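Long-range contact in Glyco_hydro_cc domain-containing protein (Pseudomonas viridiflava, PDB 6UAV), which probably hydrolyses internal linkages of beta-1,3-glucans as an endo-beta-1,3-glucanase of glycoside hydrolase family 128, built on a TIM-barrel catalytic core: residues Q196-A208 and W225-L239. Residues are numbered along the deposited sequence; the frame is centred on the assembly and turned at random.
Sequences QIDSLEKQKQQMA and WFTGRMTPDPHFSSL
Leu200 and Phe236 bring the two backbones to 5.5 Å between their CA atoms, where the start of helix 200-216 meets the type I turn Asp233-Phe236 in the loop after barrel strand 220-225; at Met207 and Trp225 the CA separation widens to 8.7 Å. His235 ND1 donates to Ile197 O at 2.7 Å, nearly straight (173°), with the oxygen close to the imidazole plane. One turn into the helix, Gln203 reaches back to the same histidine: its CG lies anti to the backbone N (chi1 -167°) and a bend at chi2 turns the amide toward the turn, where NE2 donates to His235 O over 3.0 Å, nearly straight. The same NE2 also bonds Asn187 O, while Gln203 OE1 sits 3.4 Å from Trp225 CH2, at the indole edge. Met207 CE sits over the centre of the six-membered ring of Trp225, 3.4 Å from its centroid and 8° off the normal, in a CH-pi contact; SD stands farther above the same face, a Met-aromatic contact. The indole is pinned in turn by NE1 bonding Ser237 O. Phe236 lays a face against the Leu200 peptide, Leu200 N lying 3.6 Å from Phe236 CD1. Two directional bonds on His235 thus fix the turn against the helix start, and the buried Gln203 amide, gripped by two carbonyls through NE2, ties it to the Met207-Trp225 contact at the end of strand 220-225, in the last beta-alpha loop of the barrel.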
loop_
_atom_site.group_PDB
_atom_site.type_symbol
_atom_site.label_atom_id
_atom_site.label_comp_id
_atom_site.label_asym_id
_atom_site.label_seq_id
_atom_site.Cartn_x
_atom_site.Cartn_y
_atom_site.Cartn_z
ATOM N N GLN A 196 -19.107 8.302 -12.565
ATOM C CA GLN A 196 -19.350 7.804 -11.183
ATOM C C GLN A 196 -19.372 6.283 -11.197
ATOM O O GLN A 196 -19.951 5.691 -12.140
ATOM C CB GLN A 196 -20.605 8.379 -10.536
ATOM C CG GLN A 196 -21.911 8.106 -11.273
ATOM C CD GLN A 196 -22.334 9.262 -12.134
ATOM O OE1 GLN A 196 -21.603 9.729 -13.017
ATOM N NE2 GLN A 196 -23.522 9.774 -11.831
ATOM N N ILE A 197 -18.758 5.672 -10.190
ATOM C CA ILE A 197 -18.691 4.193 -10.073
ATOM C C ILE A 197 -19.817 3.780 -9.133
ATOM O O ILE A 197 -19.583 3.724 -7.917
ATOM C CB ILE A 197 -17.307 3.728 -9.615
ATOM C CG1 ILE A 197 -16.199 4.276 -10.520
ATOM C CG2 ILE A 197 -17.279 2.204 -9.524
ATOM C CD1 ILE A 197 -16.322 3.843 -11.966
ATOM N N ASP A 198 -21.012 3.588 -9.685
ATOM C CA ASP A 198 -22.276 3.467 -8.907
ATOM C C ASP A 198 -22.875 2.083 -9.211
ATOM O O ASP A 198 -24.037 1.867 -8.905
ATOM C CB ASP A 198 -23.224 4.620 -9.218
ATOM C CG ASP A 198 -23.432 4.724 -10.739
ATOM O OD1 ASP A 198 -22.734 4.048 -11.468
ATOM O OD2 ASP A 198 -24.543 5.333 -11.063
ATOM N N SER A 199 -22.067 1.164 -9.737
ATOM C CA SER A 199 -22.488 -0.232 -9.980
ATOM C C SER A 199 -21.297 -1.177 -9.791
ATOM O O SER A 199 -20.088 -0.781 -9.951
ATOM C CB SER A 199 -23.143 -0.418 -11.349
ATOM O OG SER A 199 -22.181 -0.291 -12.393
ATOM N N LEU A 200 -21.611 -2.436 -9.546
ATOM C CA LEU A 200 -20.574 -3.491 -9.551
ATOM C C LEU A 200 -19.907 -3.620 -10.938
ATOM O O LEU A 200 -18.644 -3.786 -10.981
ATOM C CB LEU A 200 -21.160 -4.822 -9.057
ATOM C CG LEU A 200 -20.226 -6.032 -9.235
ATOM C CD1 LEU A 200 -18.954 -5.868 -8.388
ATOM C CD2 LEU A 200 -20.916 -7.367 -8.939
ATOM N N GLU A 201 -20.651 -3.644 -12.046
ATOM C CA GLU A 201 -19.980 -3.778 -13.356
ATOM C C GLU A 201 -18.890 -2.637 -13.438
ATOM O O GLU A 201 -17.804 -2.904 -13.926
ATOM C CB GLU A 201 -20.962 -3.786 -14.538
ATOM C CG GLU A 201 -20.581 -4.841 -15.646
ATOM C CD GLU A 201 -20.260 -6.292 -15.219
ATOM O OE1 GLU A 201 -21.088 -6.925 -14.504
ATOM O OE2 GLU A 201 -19.165 -6.821 -15.584
ATOM N N LYS A 202 -19.208 -1.436 -12.969
ATOM C CA LYS A 202 -18.368 -0.249 -13.273
ATOM C C LYS A 202 -17.115 -0.439 -12.432
ATOM O O LYS A 202 -16.056 -0.195 -12.955
ATOM C CB LYS A 202 -19.106 1.050 -12.965
ATOM C CG LYS A 202 -20.102 1.447 -14.045
ATOM C CD LYS A 202 -20.756 2.805 -13.811
ATOM C CE LYS A 202 -21.987 2.979 -14.684
ATOM N NZ LYS A 202 -22.711 4.265 -14.503
ATOM N N GLN A 203 -17.249 -0.982 -11.221
ATOM C CA GLN A 203 -16.035 -1.229 -10.392
ATOM C C GLN A 203 -15.245 -2.366 -11.040
ATOM O O GLN A 203 -14.004 -2.307 -11.046
ATOM C CB GLN A 203 -16.364 -1.566 -8.932
ATOM C CG GLN A 203 -15.180 -1.509 -7.998
ATOM C CD GLN A 203 -14.580 -0.128 -7.914
ATOM O OE1 GLN A 203 -13.553 0.113 -8.509
ATOM N NE2 GLN A 203 -15.190 0.748 -7.130
ATOM N N LYS A 204 -15.936 -3.396 -11.577
ATOM C CA LYS A 204 -15.212 -4.535 -12.239
ATOM C C LYS A 204 -14.448 -4.004 -13.451
ATOM O O LYS A 204 -13.251 -4.370 -13.691
ATOM C CB LYS A 204 -16.171 -5.667 -12.646
ATOM C CG LYS A 204 -16.689 -6.550 -11.516
ATOM C CD LYS A 204 -17.748 -7.557 -11.945
ATOM C CE LYS A 204 -17.135 -8.647 -12.795
ATOM N NZ LYS A 204 -18.185 -9.578 -13.247
ATOM N N GLN A 205 -15.106 -3.151 -14.238
ATOM C CA GLN A 205 -14.482 -2.548 -15.445
ATOM C C GLN A 205 -13.215 -1.804 -15.010
ATOM O O GLN A 205 -12.151 -1.941 -15.651
ATOM C CB GLN A 205 -15.515 -1.706 -16.175
ATOM C CG GLN A 205 -15.056 -1.254 -17.558
ATOM C CD GLN A 205 -14.068 -0.115 -17.552
ATOM O OE1 GLN A 205 -14.043 0.720 -16.643
ATOM N NE2 GLN A 205 -13.223 -0.076 -18.572
ATOM N N GLN A 206 -13.322 -0.995 -13.973
ATOM C CA GLN A 206 -12.192 -0.139 -13.566
ATOM C C GLN A 206 -11.115 -1.004 -12.881
ATOM O O GLN A 206 -9.915 -0.769 -13.154
ATOM C CB GLN A 206 -12.677 0.984 -12.665
ATOM C CG GLN A 206 -13.161 2.171 -13.471
ATOM C CD GLN A 206 -12.029 2.766 -14.289
ATOM O OE1 GLN A 206 -11.094 3.343 -13.708
ATOM N NE2 GLN A 206 -12.095 2.601 -15.624
ATOM N N MET A 207 -11.499 -2.035 -12.129
ATOM C CA MET A 207 -10.512 -2.992 -11.563
ATOM C C MET A 207 -9.737 -3.635 -12.700
ATOM O O MET A 207 -8.495 -3.698 -12.626
ATOM C CB MET A 207 -11.197 -4.079 -10.714
ATOM C CG MET A 207 -10.243 -5.182 -10.327
ATOM S SD MET A 207 -11.091 -6.456 -9.400
ATOM C CE MET A 207 -11.099 -5.656 -7.793
ATOM N N ALA A 208 -10.400 -4.093 -13.739
ATOM C CA ALA A 208 -9.659 -4.760 -14.838
ATOM C C ALA A 208 -8.672 -3.757 -15.475
ATOM O O ALA A 208 -7.523 -4.111 -15.757
ATOM C CB ALA A 208 -10.641 -5.352 -15.838
ATOM N N TRP A 225 -5.424 -3.855 -3.497
ATOM C CA TRP A 225 -6.810 -3.375 -3.644
ATOM C C TRP A 225 -7.377 -2.967 -2.285
ATOM O O TRP A 225 -7.245 -3.733 -1.277
ATOM C CB TRP A 225 -7.676 -4.438 -4.337
ATOM C CG TRP A 225 -9.083 -4.001 -4.582
ATOM C CD1 TRP A 225 -10.169 -4.151 -3.773
ATOM C CD2 TRP A 225 -9.529 -3.257 -5.719
ATOM N NE1 TRP A 225 -11.277 -3.577 -4.341
ATOM C CE2 TRP A 225 -10.913 -3.037 -5.559
ATOM C CE3 TRP A 225 -8.896 -2.828 -6.882
ATOM C CZ2 TRP A 225 -11.644 -2.280 -6.473
ATOM C CZ3 TRP A 225 -9.643 -2.161 -7.831
ATOM C CH2 TRP A 225 -10.989 -1.871 -7.615
ATOM N N PHE A 226 -8.142 -1.887 -2.281
ATOM C CA PHE A 226 -8.927 -1.459 -1.103
ATOM C C PHE A 226 -10.393 -1.832 -1.368
ATOM O O PHE A 226 -10.992 -1.232 -2.257
ATOM C CB PHE A 226 -8.761 0.034 -0.839
ATOM C CG PHE A 226 -9.317 0.421 0.491
ATOM C CD1 PHE A 226 -10.659 0.696 0.600
ATOM C CD2 PHE A 226 -8.560 0.351 1.648
ATOM C CE1 PHE A 226 -11.226 0.989 1.817
ATOM C CE2 PHE A 226 -9.107 0.654 2.877
ATOM C CZ PHE A 226 -10.439 0.988 2.941
ATOM N N THR A 227 -10.971 -2.824 -0.660
ATOM C CA THR A 227 -10.420 -3.552 0.486
ATOM C C THR A 227 -11.125 -4.904 0.661
ATOM O O THR A 227 -11.909 -5.321 -0.221
ATOM C CB THR A 227 -10.599 -2.746 1.783
ATOM O OG1 THR A 227 -9.995 -3.361 2.931
ATOM C CG2 THR A 227 -12.067 -2.486 2.078
ATOM N N GLY A 228 -10.847 -5.612 1.758
ATOM C CA GLY A 228 -11.500 -6.918 1.999
ATOM C C GLY A 228 -13.009 -6.741 2.160
ATOM O O GLY A 228 -13.799 -7.284 1.410
ATOM N N ARG A 229 -13.410 -5.979 3.145
ATOM C CA ARG A 229 -14.811 -5.657 3.415
ATOM C C ARG A 229 -14.938 -4.240 3.893
ATOM O O ARG A 229 -14.085 -3.797 4.691
ATOM C CB ARG A 229 -15.354 -6.465 4.608
ATOM C CG ARG A 229 -15.218 -7.955 4.457
ATOM C CD ARG A 229 -15.751 -8.623 5.713
ATOM N NE ARG A 229 -15.761 -10.013 5.363
ATOM C CZ ARG A 229 -14.751 -10.847 5.517
ATOM N NH1 ARG A 229 -14.892 -12.093 5.095
ATOM N NH2 ARG A 229 -13.613 -10.438 6.054
ATOM N N MET A 230 -16.000 -3.583 3.487
ATOM C CA MET A 230 -16.433 -2.301 4.097
ATOM C C MET A 230 -17.940 -2.238 3.962
ATOM O O MET A 230 -18.496 -2.871 3.065
ATOM C CB MET A 230 -15.814 -1.084 3.385
ATOM C CG MET A 230 -16.114 -1.014 1.905
ATOM S SD MET A 230 -15.230 0.315 1.064
ATOM C CE MET A 230 -15.899 1.717 1.947
ATOM N N THR A 231 -18.552 -1.504 4.865
ATOM C CA THR A 231 -20.004 -1.249 4.896
ATOM C C THR A 231 -20.179 0.171 5.430
ATOM O O THR A 231 -19.488 0.533 6.387
ATOM C CB THR A 231 -20.733 -2.260 5.801
ATOM O OG1 THR A 231 -22.110 -2.122 5.488
ATOM C CG2 THR A 231 -20.556 -2.002 7.279
ATOM N N PRO A 232 -21.031 1.033 4.824
ATOM C CA PRO A 232 -21.632 0.791 3.510
ATOM C C PRO A 232 -20.550 0.749 2.426
ATOM O O PRO A 232 -19.418 1.129 2.679
ATOM C CB PRO A 232 -22.607 1.952 3.240
ATOM C CG PRO A 232 -22.366 2.952 4.356
ATOM C CD PRO A 232 -21.456 2.315 5.394
ATOM N N ASP A 233 -20.897 0.217 1.266
ATOM C CA ASP A 233 -19.945 -0.068 0.173
ATOM C C ASP A 233 -20.524 0.531 -1.132
ATOM O O ASP A 233 -20.952 -0.203 -2.017
ATOM C CB ASP A 233 -19.724 -1.573 0.087
ATOM C CG ASP A 233 -18.509 -1.898 -0.724
ATOM O OD1 ASP A 233 -17.921 -0.956 -1.227
ATOM O OD2 ASP A 233 -18.293 -3.053 -1.007
ATOM N N PRO A 234 -20.702 1.857 -1.229
ATOM C CA PRO A 234 -21.417 2.479 -2.360
ATOM C C PRO A 234 -20.751 2.272 -3.726
ATOM O O PRO A 234 -21.452 2.353 -4.718
ATOM C CB PRO A 234 -21.428 3.975 -1.998
ATOM C CG PRO A 234 -20.254 4.137 -1.076
ATOM C CD PRO A 234 -20.274 2.861 -0.252
ATOM N N HIS A 235 -19.455 1.973 -3.769
ATOM C CA HIS A 235 -18.719 1.718 -5.028
ATOM C C HIS A 235 -18.545 0.219 -5.254
ATOM O O HIS A 235 -17.829 -0.165 -6.124
ATOM C CB HIS A 235 -17.414 2.538 -5.025
ATOM C CG HIS A 235 -17.680 3.996 -4.844
ATOM N ND1 HIS A 235 -18.432 4.755 -5.719
ATOM C CD2 HIS A 235 -17.343 4.802 -3.813
ATOM C CE1 HIS A 235 -18.535 5.999 -5.234
ATOM N NE2 HIS A 235 -17.843 6.039 -4.079
ATOM N N PHE A 236 -19.065 -0.625 -4.379
ATOM C CA PHE A 236 -18.907 -2.092 -4.544
ATOM C C PHE A 236 -17.429 -2.472 -4.525
ATOM O O PHE A 236 -17.029 -3.234 -5.367
ATOM C CB PHE A 236 -19.570 -2.516 -5.851
ATOM C CG PHE A 236 -21.035 -2.182 -5.922
ATOM C CD1 PHE A 236 -21.474 -0.933 -6.324
ATOM C CD2 PHE A 236 -21.969 -3.123 -5.525
ATOM C CE1 PHE A 236 -22.835 -0.629 -6.357
ATOM C CE2 PHE A 236 -23.317 -2.807 -5.566
ATOM C CZ PHE A 236 -23.741 -1.562 -5.985
ATOM N N SER A 237 -16.671 -1.983 -3.544
ATOM C CA SER A 237 -15.201 -2.138 -3.406
ATOM C C SER A 237 -14.795 -3.401 -2.617
ATOM O O SER A 237 -13.629 -3.788 -2.695
ATOM C CB SER A 237 -14.624 -0.868 -2.774
ATOM O OG SER A 237 -13.339 -0.586 -3.299
ATOM N N SER A 238 -15.726 -4.081 -1.957
ATOM C CA SER A 238 -15.409 -5.274 -1.108
ATOM C C SER A 238 -15.054 -6.523 -1.941
ATOM O O SER A 238 -15.821 -6.901 -2.865
ATOM C CB SER A 238 -16.541 -5.598 -0.136
ATOM O OG SER A 238 -16.741 -4.529 0.792
ATOM N N LEU A 239 -13.975 -7.214 -1.558
ATOM C CA LEU A 239 -13.570 -8.504 -2.151
ATOM C C LEU A 239 -14.163 -9.702 -1.386
ATOM O O LEU A 239 -14.199 -10.786 -1.969
ATOM C CB LEU A 239 -12.060 -8.627 -2.111
ATOM C CG LEU A 239 -11.243 -7.551 -2.806
ATOM C CD1 LEU A 239 -9.790 -7.795 -2.513
ATOM C CD2 LEU A 239 -11.469 -7.510 -4.301
#